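Local atomic coordinates of isochorismatase hydrolase (Alkaliphilus metalliredigens, PDB entry 3HB7), a protein that probably works as a hydrolase of the isochorismatase family, although its natural substrate is not established. Residues M15-V20 against W81-P87; V128-V132 against M162-L167; Y146-T150 against E190-V194. All coordinates share one frame. Numbering follows the deposited sequence.

Interaction 1: M15-V20 against W81-P87; sequences MLNDFV and WGSDFIP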
HETATM    1  N   MSE E  15      -5.204 -34.388 -22.782  1.00 24.49           N
HETATM    2  CA  MSE E  15      -5.711 -35.017 -21.602  1.00 24.99           C
HETATM    3  C   MSE E  15      -4.787 -36.159 -21.335  1.00 24.48           C
HETATM    4  O   MSE E  15      -5.049 -37.265 -21.699  1.00 24.87           O
HETATM    5  CB  MSE E  15      -7.115 -35.509 -21.845  1.00 25.37           C
HETATM    6  CG  MSE E  15      -8.112 -34.405 -22.181  1.00 28.74           C
HETATM    7 SE   MSE E  15      -8.415 -33.086 -20.873  1.00 37.80          SE
HETATM    8  CE  MSE E  15      -9.279 -34.172 -19.601  1.00 33.10           C
ATOM      9  N   LEU E  16      -3.692 -35.846 -20.672  1.00 23.81           N
ATOM     10  CA  LEU E  16      -2.554 -36.712 -20.522  1.00 23.27           C
ATOM     11  C   LEU E  16      -2.204 -36.971 -19.074  1.00 23.21           C
ATOM     12  O   LEU E  16      -2.643 -36.284 -18.203  1.00 22.92           O
ATOM     13  CB  LEU E  16      -1.348 -36.113 -21.210  1.00 22.49           C
ATOM     14  CG  LEU E  16      -1.495 -35.494 -22.577  1.00 22.15           C
ATOM     15  CD1 LEU E  16      -0.169 -34.949 -23.028  1.00 20.48           C
ATOM     16  CD2 LEU E  16      -1.972 -36.504 -23.522  1.00 20.90           C
ATOM     17  N   ASN E  17      -1.390 -37.984 -18.856  1.00 23.57           N
ATOM     18  CA  ASN E  17      -1.098 -38.491 -17.544  1.00 24.08           C
ATOM     19  C   ASN E  17      -0.429 -37.438 -16.721  1.00 24.64           C
ATOM     20  O   ASN E  17      -0.661 -37.339 -15.534  1.00 24.85           O
ATOM     21  CB  ASN E  17      -0.266 -39.767 -17.610  1.00 23.77           C
ATOM     22  CG  ASN E  17      -1.071 -40.965 -18.023  1.00 23.28           C
ATOM     23  OD1 ASN E  17      -2.268 -40.969 -17.947  1.00 22.40           O
ATOM     24  ND2 ASN E  17      -0.405 -41.975 -18.493  1.00 24.28           N
ATOM     25  N   ASP E  18       0.421 -36.660 -17.364  1.00 25.07           N
ATOM     26  CA  ASP E  18       1.120 -35.573 -16.716  1.00 25.29           C
ATOM     27  C   ASP E  18       0.245 -34.449 -16.229  1.00 25.26           C
ATOM     28  O   ASP E  18       0.548 -33.817 -15.258  1.00 25.15           O
ATOM     29  CB  ASP E  18       2.190 -35.017 -17.617  1.00 25.66           C
ATOM     30  CG  ASP E  18       3.499 -35.678 -17.413  1.00 26.61           C
ATOM     31  OD1 ASP E  18       3.679 -36.272 -16.371  1.00 27.91           O
ATOM     32  OD2 ASP E  18       4.356 -35.612 -18.285  1.00 27.20           O
ATOM     33  N   PHE E  19      -0.802 -34.142 -16.962  1.00 25.39           N
ATOM     34  CA  PHE E  19      -1.586 -32.980 -16.651  1.00 25.81           C
ATOM     35  C   PHE E  19      -2.912 -33.234 -15.990  1.00 25.99           C
ATOM     36  O   PHE E  19      -3.475 -32.342 -15.400  1.00 25.84           O
ATOM     37  CB  PHE E  19      -1.841 -32.169 -17.909  1.00 25.77           C
ATOM     38  CG  PHE E  19      -0.631 -31.899 -18.708  1.00 26.00           C
ATOM     39  CD1 PHE E  19       0.482 -31.388 -18.132  1.00 26.21           C
ATOM     40  CD2 PHE E  19      -0.612 -32.160 -20.042  1.00 26.25           C
ATOM     41  CE1 PHE E  19       1.567 -31.139 -18.865  1.00 25.94           C
ATOM     42  CE2 PHE E  19       0.478 -31.919 -20.764  1.00 26.04           C
ATOM     43  CZ  PHE E  19       1.566 -31.410 -20.177  1.00 26.20           C
ATOM     44  N   VAL E  20      -3.441 -34.429 -16.131  1.00 26.25           N
ATOM     45  CA  VAL E  20      -4.777 -34.676 -15.638  1.00 26.64           C
ATOM     46  C   VAL E  20      -4.777 -35.585 -14.451  1.00 26.68           C
ATOM     47  O   VAL E  20      -4.191 -36.643 -14.469  1.00 26.60           O
ATOM     48  CB  VAL E  20      -5.687 -35.259 -16.698  1.00 26.63           C
ATOM     49  CG1 VAL E  20      -7.101 -35.154 -16.276  1.00 26.54           C
ATOM     50  CG2 VAL E  20      -5.499 -34.550 -17.965  1.00 27.43           C
ATOM     51  N   TRP E  81       5.412 -41.994 -19.866  1.00 29.76           N
ATOM     52  CA  TRP E  81       4.105 -42.200 -19.300  1.00 30.15           C
ATOM     53  C   TRP E  81       3.335 -40.894 -19.235  1.00 30.12           C
ATOM     54  O   TRP E  81       2.151 -40.855 -19.447  1.00 30.19           O
ATOM     55  CB  TRP E  81       4.238 -42.830 -17.903  1.00 30.45           C
ATOM     56  CG  TRP E  81       2.961 -42.932 -17.164  1.00 31.50           C
ATOM     57  CD1 TRP E  81       2.053 -43.907 -17.278  1.00 31.95           C
ATOM     58  CD2 TRP E  81       2.439 -42.011 -16.215  1.00 32.79           C
ATOM     59  NE1 TRP E  81       1.002 -43.672 -16.467  1.00 32.41           N
ATOM     60  CE2 TRP E  81       1.212 -42.505 -15.801  1.00 33.02           C
ATOM     61  CE3 TRP E  81       2.888 -40.818 -15.684  1.00 33.17           C
ATOM     62  CZ2 TRP E  81       0.428 -41.856 -14.886  1.00 33.22           C
ATOM     63  CZ3 TRP E  81       2.113 -40.179 -14.779  1.00 33.92           C
ATOM     64  CH2 TRP E  81       0.897 -40.694 -14.385  1.00 33.67           C
ATOM     65  N   GLY E  82       4.033 -39.820 -18.941  1.00 29.87           N
ATOM     66  CA  GLY E  82       3.404 -38.526 -18.807  1.00 29.63           C
ATOM     67  C   GLY E  82       2.756 -38.060 -20.077  1.00 29.24           C
ATOM     68  O   GLY E  82       1.729 -37.442 -20.050  1.00 29.01           O
ATOM     69  N   SER E  83       3.382 -38.383 -21.192  1.00 29.18           N
ATOM     70  CA  SER E  83       2.883 -38.054 -22.511  1.00 28.82           C
ATOM     71  C   SER E  83       1.598 -38.739 -22.878  1.00 28.72           C
ATOM     72  O   SER E  83       0.838 -38.235 -23.660  1.00 27.85           O
ATOM     73  CB  SER E  83       3.933 -38.336 -23.562  1.00 28.99           C
ATOM     74  OG  SER E  83       3.757 -37.510 -24.667  1.00 28.35           O
ATOM     75  N   ASP E  84       1.382 -39.917 -22.319  1.00 28.96           N
ATOM     76  CA  ASP E  84       0.256 -40.760 -22.700  1.00 28.79           C
ATOM     77  C   ASP E  84      -1.087 -40.290 -22.239  1.00 28.37           C
ATOM     78  O   ASP E  84      -1.206 -39.599 -21.270  1.00 28.01           O
ATOM     79  CB  ASP E  84       0.472 -42.196 -22.258  1.00 28.84           C
ATOM     80  CG  ASP E  84       0.003 -43.186 -23.281  1.00 29.91           C
ATOM     81  OD1 ASP E  84      -0.120 -42.813 -24.448  1.00 31.08           O
ATOM     82  OD2 ASP E  84      -0.245 -44.338 -22.928  1.00 31.57           O
ATOM     83  N   PHE E  85      -2.103 -40.689 -22.968  1.00 28.17           N
ATOM     84  CA  PHE E  85      -3.454 -40.355 -22.616  1.00 28.08           C
ATOM     85  C   PHE E  85      -3.853 -41.043 -21.323  1.00 28.12           C
ATOM     86  O   PHE E  85      -3.386 -42.107 -21.008  1.00 28.19           O
ATOM     87  CB  PHE E  85      -4.393 -40.684 -23.762  1.00 27.69           C
ATOM     88  CG  PHE E  85      -3.970 -40.087 -25.053  1.00 27.24           C
ATOM     89  CD1 PHE E  85      -4.274 -38.807 -25.358  1.00 25.91           C
ATOM     90  CD2 PHE E  85      -3.226 -40.797 -25.936  1.00 26.80           C
ATOM     91  CE1 PHE E  85      -3.853 -38.263 -26.512  1.00 26.41           C
ATOM     92  CE2 PHE E  85      -2.813 -40.249 -27.080  1.00 25.65           C
ATOM     93  CZ  PHE E  85      -3.129 -38.986 -27.365  1.00 26.37           C
ATOM     94  N   ILE E  86      -4.688 -40.390 -20.554  1.00 28.02           N
ATOM     95  CA  ILE E  86      -5.226 -41.008 -19.391  1.00 28.34           C
ATOM     96  C   ILE E  86      -6.198 -42.049 -19.873  1.00 28.54           C
ATOM     97  O   ILE E  86      -6.837 -41.879 -20.884  1.00 28.93           O
ATOM     98  CB  ILE E  86      -5.914 -39.998 -18.521  1.00 28.10           C
ATOM     99  CG1 ILE E  86      -6.929 -39.238 -19.333  1.00 27.88           C
ATOM    100  CG2 ILE E  86      -4.919 -39.069 -17.958  1.00 27.64           C
ATOM    101  CD1 ILE E  86      -7.871 -38.504 -18.530  1.00 27.44           C
ATOM    102  N   PRO E  87      -6.328 -43.114 -19.117  1.00 28.59           N
ATOM    103  CA  PRO E  87      -7.114 -44.266 -19.510  1.00 28.46           C
ATOM    104  C   PRO E  87      -8.533 -43.892 -19.732  1.00 28.51           C
ATOM    105  O   PRO E  87      -9.139 -44.395 -20.635  1.00 28.38           O
ATOM    106  CB  PRO E  87      -7.022 -45.144 -18.292  1.00 28.32           C
ATOM    107  CG  PRO E  87      -5.721 -44.850 -17.747  1.00 28.20           C
ATOM    108  CD  PRO E  87      -5.464 -43.417 -17.976  1.00 28.63           C
TER

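Interaction 2: V128-V132 against M162-L167; sequences VWTNV and MHEYGL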
ATOM      1  N   VAL E 128      -7.547 -29.087 -22.582  1.00 26.77           N
ATOM      2  CA  VAL E 128      -6.899 -28.243 -21.646  1.00 26.71           C
ATOM      3  C   VAL E 128      -5.599 -27.687 -22.249  1.00 26.82           C
ATOM      4  O   VAL E 128      -4.976 -28.365 -23.009  1.00 26.44           O
ATOM      5  CB  VAL E 128      -6.620 -29.150 -20.468  1.00 26.95           C
ATOM      6  CG1 VAL E 128      -5.204 -29.320 -20.206  1.00 27.64           C
ATOM      7  CG2 VAL E 128      -7.400 -28.774 -19.298  1.00 26.34           C
ATOM      8  N   TRP E 129      -5.137 -26.497 -21.882  1.00 26.59           N
ATOM      9  CA  TRP E 129      -5.852 -25.477 -21.157  1.00 26.95           C
ATOM     10  C   TRP E 129      -6.614 -24.629 -22.107  1.00 26.79           C
ATOM     11  O   TRP E 129      -6.182 -24.388 -23.193  1.00 26.62           O
ATOM     12  CB  TRP E 129      -4.921 -24.523 -20.440  1.00 27.12           C
ATOM     13  CG  TRP E 129      -3.912 -25.073 -19.564  1.00 28.28           C
ATOM     14  CD1 TRP E 129      -3.576 -26.349 -19.420  1.00 29.47           C
ATOM     15  CD2 TRP E 129      -3.079 -24.336 -18.693  1.00 28.58           C
ATOM     16  NE1 TRP E 129      -2.588 -26.474 -18.518  1.00 29.48           N
ATOM     17  CE2 TRP E 129      -2.262 -25.238 -18.056  1.00 29.50           C
ATOM     18  CE3 TRP E 129      -2.940 -22.988 -18.403  1.00 28.29           C
ATOM     19  CZ2 TRP E 129      -1.321 -24.852 -17.155  1.00 30.07           C
ATOM     20  CZ3 TRP E 129      -2.016 -22.615 -17.522  1.00 28.43           C
ATOM     21  CH2 TRP E 129      -1.218 -23.532 -16.901  1.00 29.55           C
ATOM     22  N   THR E 130      -7.704 -24.082 -21.631  1.00 26.30           N
ATOM     23  CA  THR E 130      -8.610 -23.348 -22.449  1.00 26.30           C
ATOM     24  C   THR E 130      -7.923 -22.174 -23.072  1.00 26.43           C
ATOM     25  O   THR E 130      -8.132 -21.888 -24.224  1.00 26.98           O
ATOM     26  CB  THR E 130      -9.748 -22.803 -21.594  1.00 26.19           C
ATOM     27  OG1 THR E 130     -10.335 -23.863 -20.872  1.00 25.54           O
ATOM     28  CG2 THR E 130     -10.785 -22.171 -22.432  1.00 25.42           C
ATOM     29  N   ASN E 131      -7.116 -21.480 -22.290  1.00 26.15           N
ATOM     30  CA  ASN E 131      -6.489 -20.266 -22.738  1.00 25.24           C
ATOM     31  C   ASN E 131      -5.134 -20.462 -23.355  1.00 25.26           C
ATOM     32  O   ASN E 131      -4.545 -19.536 -23.806  1.00 25.27           O
ATOM     33  CB  ASN E 131      -6.450 -19.231 -21.618  1.00 25.11           C
ATOM     34  CG  ASN E 131      -5.738 -19.716 -20.417  1.00 24.83           C
ATOM     35  OD1 ASN E 131      -4.891 -19.045 -19.896  1.00 24.26           O
ATOM     36  ND2 ASN E 131      -6.047 -20.901 -19.993  1.00 22.41           N
ATOM     37  N   VAL E 132      -4.643 -21.676 -23.356  1.00 25.02           N
ATOM     38  CA  VAL E 132      -3.356 -21.935 -23.929  1.00 24.13           C
ATOM     39  C   VAL E 132      -3.413 -22.785 -25.164  1.00 24.37           C
ATOM     40  O   VAL E 132      -3.688 -22.307 -26.214  1.00 24.31           O
ATOM     41  CB  VAL E 132      -2.445 -22.561 -22.925  1.00 24.27           C
ATOM     42  CG1 VAL E 132      -1.076 -22.699 -23.482  1.00 21.99           C
ATOM     43  CG2 VAL E 132      -2.423 -21.728 -21.700  1.00 23.06           C
HETATM   44  N   MSE E 162      -8.968 -18.305 -15.637  1.00 29.83           N
HETATM   45  CA  MSE E 162      -8.283 -18.456 -16.908  1.00 30.16           C
HETATM   46  C   MSE E 162      -9.213 -19.086 -17.907  1.00 29.53           C
HETATM   47  O   MSE E 162      -9.280 -18.661 -19.034  1.00 29.37           O
HETATM   48  CB  MSE E 162      -7.044 -19.316 -16.770  1.00 30.19           C
HETATM   49  CG  MSE E 162      -5.836 -18.604 -16.316  1.00 33.23           C
HETATM   50 SE   MSE E 162      -4.336 -19.708 -16.282  1.00 42.90          SE
HETATM   51  CE  MSE E 162      -3.008 -18.516 -15.771  1.00 38.39           C
ATOM     52  N   HIS E 163      -9.948 -20.093 -17.482  1.00 28.80           N
ATOM     53  CA  HIS E 163     -10.888 -20.715 -18.368  1.00 28.44           C
ATOM     54  C   HIS E 163     -11.943 -19.742 -18.804  1.00 28.07           C
ATOM     55  O   HIS E 163     -12.318 -19.730 -19.946  1.00 27.73           O
ATOM     56  CB  HIS E 163     -11.544 -21.911 -17.715  1.00 28.37           C
ATOM     57  CG  HIS E 163     -12.640 -22.505 -18.532  1.00 29.29           C
ATOM     58  ND1 HIS E 163     -13.933 -22.609 -18.081  1.00 28.88           N
ATOM     59  CD2 HIS E 163     -12.639 -23.021 -19.778  1.00 27.98           C
ATOM     60  CE1 HIS E 163     -14.679 -23.155 -19.018  1.00 28.33           C
ATOM     61  NE2 HIS E 163     -13.917 -23.413 -20.055  1.00 28.30           N
ATOM     62  N   GLU E 164     -12.431 -18.945 -17.874  1.00 27.88           N
ATOM     63  CA  GLU E 164     -13.473 -17.995 -18.159  1.00 27.87           C
ATOM     64  C   GLU E 164     -13.047 -16.930 -19.143  1.00 27.47           C
ATOM     65  O   GLU E 164     -13.795 -16.580 -20.032  1.00 27.69           O
ATOM     66  CB  GLU E 164     -13.960 -17.353 -16.857  1.00 28.28           C
ATOM     67  CG  GLU E 164     -15.191 -16.470 -17.006  1.00 30.13           C
ATOM     68  CD  GLU E 164     -15.410 -15.452 -15.875  1.00 33.12           C
ATOM     69  OE1 GLU E 164     -16.386 -14.706 -15.957  1.00 33.08           O
ATOM     70  OE2 GLU E 164     -14.631 -15.379 -14.915  1.00 34.36           O
ATOM     71  N   TYR E 165     -11.870 -16.360 -18.961  1.00 26.69           N
ATOM     72  CA  TYR E 165     -11.398 -15.402 -19.934  1.00 26.22           C
ATOM     73  C   TYR E 165     -10.983 -16.018 -21.249  1.00 25.74           C
ATOM     74  O   TYR E 165     -11.030 -15.388 -22.265  1.00 25.21           O
ATOM     75  CB  TYR E 165     -10.471 -14.311 -19.379  1.00 26.25           C
ATOM     76  CG  TYR E 165      -9.099 -14.693 -18.937  1.00 27.49           C
ATOM     77  CD1 TYR E 165      -8.181 -15.193 -19.812  1.00 28.75           C
ATOM     78  CD2 TYR E 165      -8.706 -14.496 -17.654  1.00 28.26           C
ATOM     79  CE1 TYR E 165      -6.935 -15.520 -19.405  1.00 29.37           C
ATOM     80  CE2 TYR E 165      -7.464 -14.810 -17.249  1.00 29.30           C
ATOM     81  CZ  TYR E 165      -6.584 -15.320 -18.130  1.00 29.96           C
ATOM     82  OH  TYR E 165      -5.349 -15.639 -17.713  1.00 30.63           O
ATOM     83  N   GLY E 166     -10.579 -17.273 -21.197  1.00 25.59           N
ATOM     84  CA  GLY E 166     -10.284 -18.025 -22.392  1.00 25.25           C
ATOM     85  C   GLY E 166     -11.487 -18.223 -23.282  1.00 25.23           C
ATOM     86  O   GLY E 166     -11.397 -18.083 -24.477  1.00 24.46           O
ATOM     87  N   LEU E 167     -12.619 -18.527 -22.670  1.00 25.40           N
ATOM     88  CA  LEU E 167     -13.866 -18.643 -23.382  1.00 25.46           C
ATOM     89  C   LEU E 167     -14.258 -17.337 -24.005  1.00 25.92           C
ATOM     90  O   LEU E 167     -14.737 -17.298 -25.112  1.00 26.43           O
ATOM     91  CB  LEU E 167     -14.948 -19.160 -22.468  1.00 25.35           C
ATOM     92  CG  LEU E 167     -14.685 -20.611 -22.127  1.00 25.23           C
ATOM     93  CD1 LEU E 167     -15.626 -21.153 -21.149  1.00 25.68           C
ATOM     94  CD2 LEU E 167     -14.741 -21.410 -23.350  1.00 24.50           C
TER

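Interaction 3: Y146-T150 against E190-V194; sequences YKVIT and EDPWV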
ATOM      1  N   TYR E 146     -11.234 -23.525 -41.371  1.00 27.36           N
ATOM      2  CA  TYR E 146     -12.146 -24.425 -40.738  1.00 27.77           C
ATOM      3  C   TYR E 146     -13.123 -23.628 -39.924  1.00 28.41           C
ATOM      4  O   TYR E 146     -12.856 -22.508 -39.573  1.00 28.57           O
ATOM      5  CB  TYR E 146     -11.400 -25.396 -39.852  1.00 27.86           C
ATOM      6  CG  TYR E 146     -10.485 -26.280 -40.614  1.00 27.49           C
ATOM      7  CD1 TYR E 146     -10.952 -27.041 -41.641  1.00 28.47           C
ATOM      8  CD2 TYR E 146      -9.158 -26.334 -40.343  1.00 26.97           C
ATOM      9  CE1 TYR E 146     -10.129 -27.827 -42.355  1.00 27.82           C
ATOM     10  CE2 TYR E 146      -8.342 -27.121 -41.047  1.00 26.02           C
ATOM     11  CZ  TYR E 146      -8.832 -27.862 -42.054  1.00 27.49           C
ATOM     12  OH  TYR E 146      -8.032 -28.649 -42.787  1.00 26.54           O
ATOM     13  N   LYS E 147     -14.255 -24.231 -39.617  1.00 28.55           N
ATOM     14  CA  LYS E 147     -15.235 -23.663 -38.737  1.00 28.77           C
ATOM     15  C   LYS E 147     -14.914 -24.217 -37.399  1.00 28.90           C
ATOM     16  O   LYS E 147     -14.577 -25.351 -37.306  1.00 29.21           O
ATOM     17  CB  LYS E 147     -16.621 -24.109 -39.141  1.00 28.81           C
ATOM     18  CG  LYS E 147     -17.283 -23.181 -40.088  1.00 29.19           C
ATOM     19  CD  LYS E 147     -18.130 -23.926 -41.046  1.00 30.60           C
ATOM     20  CE  LYS E 147     -19.460 -24.233 -40.446  1.00 31.13           C
ATOM     21  NZ  LYS E 147     -20.501 -24.349 -41.470  1.00 32.11           N
ATOM     22  N   VAL E 148     -15.006 -23.406 -36.364  1.00 28.74           N
ATOM     23  CA  VAL E 148     -14.559 -23.797 -35.045  1.00 28.56           C
ATOM     24  C   VAL E 148     -15.624 -23.745 -33.983  1.00 28.60           C
ATOM     25  O   VAL E 148     -16.301 -22.781 -33.846  1.00 28.61           O
ATOM     26  CB  VAL E 148     -13.390 -22.913 -34.588  1.00 28.50           C
ATOM     27  CG1 VAL E 148     -12.751 -23.465 -33.390  1.00 27.74           C
ATOM     28  CG2 VAL E 148     -12.400 -22.749 -35.676  1.00 28.55           C
ATOM     29  N   ILE E 149     -15.726 -24.801 -33.211  1.00 28.71           N
ATOM     30  CA  ILE E 149     -16.629 -24.854 -32.101  1.00 28.78           C
ATOM     31  C   ILE E 149     -15.847 -25.137 -30.848  1.00 29.27           C
ATOM     32  O   ILE E 149     -14.977 -25.956 -30.844  1.00 29.67           O
ATOM     33  CB  ILE E 149     -17.705 -25.932 -32.309  1.00 28.84           C
ATOM     34  CG1 ILE E 149     -18.772 -25.431 -33.240  1.00 28.90           C
ATOM     35  CG2 ILE E 149     -18.397 -26.268 -31.066  1.00 28.06           C
ATOM     36  CD1 ILE E 149     -19.515 -26.507 -33.867  1.00 30.00           C
ATOM     37  N   THR E 150     -16.171 -24.441 -29.776  1.00 29.70           N
ATOM     38  CA  THR E 150     -15.508 -24.640 -28.508  1.00 29.66           C
ATOM     39  C   THR E 150     -16.504 -25.116 -27.493  1.00 29.96           C
ATOM     40  O   THR E 150     -17.507 -24.490 -27.284  1.00 30.11           O
ATOM     41  CB  THR E 150     -14.960 -23.340 -27.945  1.00 29.73           C
ATOM     42  OG1 THR E 150     -14.277 -22.617 -28.946  1.00 30.38           O
ATOM     43  CG2 THR E 150     -14.040 -23.615 -26.848  1.00 28.79           C
ATOM     44  N   GLU E 190     -29.711 -29.706 -36.941  1.00 43.67           N
ATOM     45  CA  GLU E 190     -29.390 -28.303 -37.116  1.00 44.09           C
ATOM     46  C   GLU E 190     -27.898 -28.166 -37.026  1.00 44.39           C
ATOM     47  O   GLU E 190     -27.290 -28.826 -36.210  1.00 44.44           O
ATOM     48  CB  GLU E 190     -30.045 -27.449 -36.045  1.00 44.00           C
ATOM     49  N   ASP E 191     -27.310 -27.306 -37.846  1.00 44.80           N
ATOM     50  CA  ASP E 191     -25.878 -27.083 -37.799  1.00 45.25           C
ATOM     51  C   ASP E 191     -25.529 -26.447 -36.481  1.00 45.70           C
ATOM     52  O   ASP E 191     -26.066 -25.414 -36.140  1.00 45.50           O
ATOM     53  CB  ASP E 191     -25.490 -26.143 -38.924  1.00 45.04           C
ATOM     54  CG  ASP E 191     -24.045 -25.748 -38.883  1.00 45.14           C
ATOM     55  OD1 ASP E 191     -23.347 -26.099 -37.926  1.00 45.03           O
ATOM     56  OD2 ASP E 191     -23.604 -25.076 -39.817  1.00 45.05           O
ATOM     57  N   PRO E 192     -24.657 -27.105 -35.730  1.00 46.33           N
ATOM     58  CA  PRO E 192     -24.284 -26.705 -34.373  1.00 47.12           C
ATOM     59  C   PRO E 192     -23.523 -25.381 -34.324  1.00 48.10           C
ATOM     60  O   PRO E 192     -23.539 -24.645 -33.357  1.00 47.81           O
ATOM     61  CB  PRO E 192     -23.434 -27.879 -33.900  1.00 46.83           C
ATOM     62  CG  PRO E 192     -23.855 -28.979 -34.751  1.00 46.42           C
ATOM     63  CD  PRO E 192     -24.039 -28.379 -36.072  1.00 46.15           C
ATOM     64  N   TRP E 193     -22.848 -25.106 -35.417  1.00 49.48           N
ATOM     65  CA  TRP E 193     -21.982 -23.972 -35.514  1.00 51.07           C
ATOM     66  C   TRP E 193     -22.676 -22.626 -35.583  1.00 52.76           C
ATOM     67  O   TRP E 193     -22.039 -21.607 -35.390  1.00 52.71           O
ATOM     68  CB  TRP E 193     -21.060 -24.123 -36.701  1.00 50.52           C
ATOM     69  CG  TRP E 193     -20.123 -23.039 -36.744  1.00 49.27           C
ATOM     70  CD1 TRP E 193     -19.087 -22.843 -35.914  1.00 48.16           C
ATOM     71  CD2 TRP E 193     -20.137 -21.948 -37.635  1.00 48.08           C
ATOM     72  NE1 TRP E 193     -18.436 -21.703 -36.233  1.00 47.64           N
ATOM     73  CE2 TRP E 193     -19.065 -21.130 -37.298  1.00 47.78           C
ATOM     74  CE3 TRP E 193     -20.946 -21.589 -38.698  1.00 47.77           C
ATOM     75  CZ2 TRP E 193     -18.775 -19.981 -37.984  1.00 47.32           C
ATOM     76  CZ3 TRP E 193     -20.662 -20.447 -39.373  1.00 47.66           C
ATOM     77  CH2 TRP E 193     -19.585 -19.655 -39.019  1.00 47.79           C
ATOM     78  N   VAL E 194     -23.968 -22.626 -35.868  1.00 54.96           N
ATOM     79  CA  VAL E 194     -24.664 -21.426 -36.307  1.00 57.04           C
ATOM     80  C   VAL E 194     -24.698 -20.262 -35.314  1.00 58.16           C
ATOM     81  O   VAL E 194     -24.978 -20.426 -34.146  1.00 58.50           O
ATOM     82  CB  VAL E 194     -26.082 -21.772 -36.777  1.00 57.25           C
ATOM     83  CG1 VAL E 194     -26.973 -22.108 -35.617  1.00 57.37           C
ATOM     84  CG2 VAL E 194     -26.663 -20.672 -37.606  1.00 57.17           C
TER

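Interaction 1: M15-V20 against W81-P87
Four hydrogen bonds, three of them between backbone atoms, join the loop after strand 8-13 to the 81-87 segment. N17 is the most heavily covered residue: its N donates to D84 O and its ND2 to W81 O, both at 2.9 Å. N17 OD1 faces F85 O at 3.5 Å (two acceptors), and N17 ND2 lies 3.0 Å from W81 NE1 (two donors), so neither pair is a hydrogen bond. The next amide, D18 N, donates a hydrogen bond to G82 O at 3.1 Å; W81 O also receives D84 N, 3.1 Å away within its own segment. On the other flank I86 N makes a weak bond to M15 O at 3.3 Å. Asparagine suits its place because a short side chain can donate while its CB sits over the face of an aromatic ring: N17 CB is 3.4 Å from the centroid of the W81 six-membered ring, a CH-pi contact. G82 fits because a CB there would collide with D18 OD2. The polar ends of S83 and D84 are satisfied elsewhere, by E60 O and the Y90 hydroxyl. L16 CD2 meets F85 CD1 at 3.7 Å. With L16 and F85 bridged as an isolated pair, two irregular loops are joined beyond the ends of two adjacent inner strands, 8-13 and 53-60, of the parallel sheet of the isochorismatase-type alpha/beta fold.

Interaction 2: V128-V132 against M162-L167
V128 leads the chain out of strand 122-126 and keeps clear of helix 160-170, its backbone pairing with I13. The peptide bond between V128 and W129 is cis, which puts a sharp kink at the start of the turn. W129 then swings its large indole to the helix, where CZ3 lies 3.9 Å from the selenium SE of M162 (a selenomethionine); the selenium is 5.0 Å from the centroid of the six-membered ring and oblique to it, a Met-aromatic contact that suits a long, polarisable side chain. At T130 the beta-branched side chain offers a methyl to the helix: CG2 is 4.1 Å from L167 CD2 and equally far from G166 C. Its hydroxyl, meanwhile, has a weak hydrogen bond to A156 O. N131 follows, with CB 4.1 Å from G166 CA. Glycine is apt at 166, because a CB there would come within 3.0 Å of T130 CG2 and 3.3 Å of N131 CB. N131 OD1 also lies 3.7 Å from M162 SE, while N131 ND2 makes a weak hydrogen bond to S157 OG. Finally V132, whose N bonds to W129 O at 3.1 Å, closes a type I turn and takes the N-cap position of helix 133-143. The turn thus packs against one side of helix 160-170, between the end of strand 122-126 and the start of helix 133-143, with strand 155-156 alongside.

Interaction 3: Y146-T150 against E190-V194
K147 lays its aliphatic chain over the W193 indole, with CG 3.9 Å from the centroid of the six-membered ring and only 12° off its normal, a CH-pi contact. A lysine suits this spot because its methylenes can cover an aromatic face while the ammonium reaches on: K147 NZ forms a salt bridge with D191 OD2, rather long at 3.6 Å. At the ring's edge, I149 CG1 meets W193 CD1 at 3.7 Å, and I149 CD1 reaches P192 CB at 4.2 Å; P192 in turn packs on helix 179-187. The 190-194 segment is held in shape by D191, whose OD1 accepts the W193 backbone N at 2.7 Å in an Asx turn, within a type I turn from D191 to V194. Strand 147-151 has its backbone partners in its sheet neighbours, so side chains carry most of this contact. Its chemistry, apolar packing topped by one long ion pair, implies that the C-terminal segment is laid against the sheet chiefly through one face and the edge of W193.

Overall arrangement
Along the chain, interaction 1 closes before the other two open, whereas the segments of interactions 2 and 3 alternate. All three are tied to the one parallel sheet: interaction 1 follows strands 8-13 and 53-60, interaction 2 follows 122-126, and interaction 3 lies on 147-151. The centres of interactions 1 and 2, and of 2 and 3, are about 19 Å apart, those of 1 and 3 about 28 Å, on opposite sides of the chain's centre. Interactions 1 and 2 come within about 4 Å at their nearest atoms without touching; 2 and 3 touch where L167 CD2 packs on T150 CG2 at 4.2 Å. Together they tie loops, a helix and the C-terminal segment to a single alpha/beta domain.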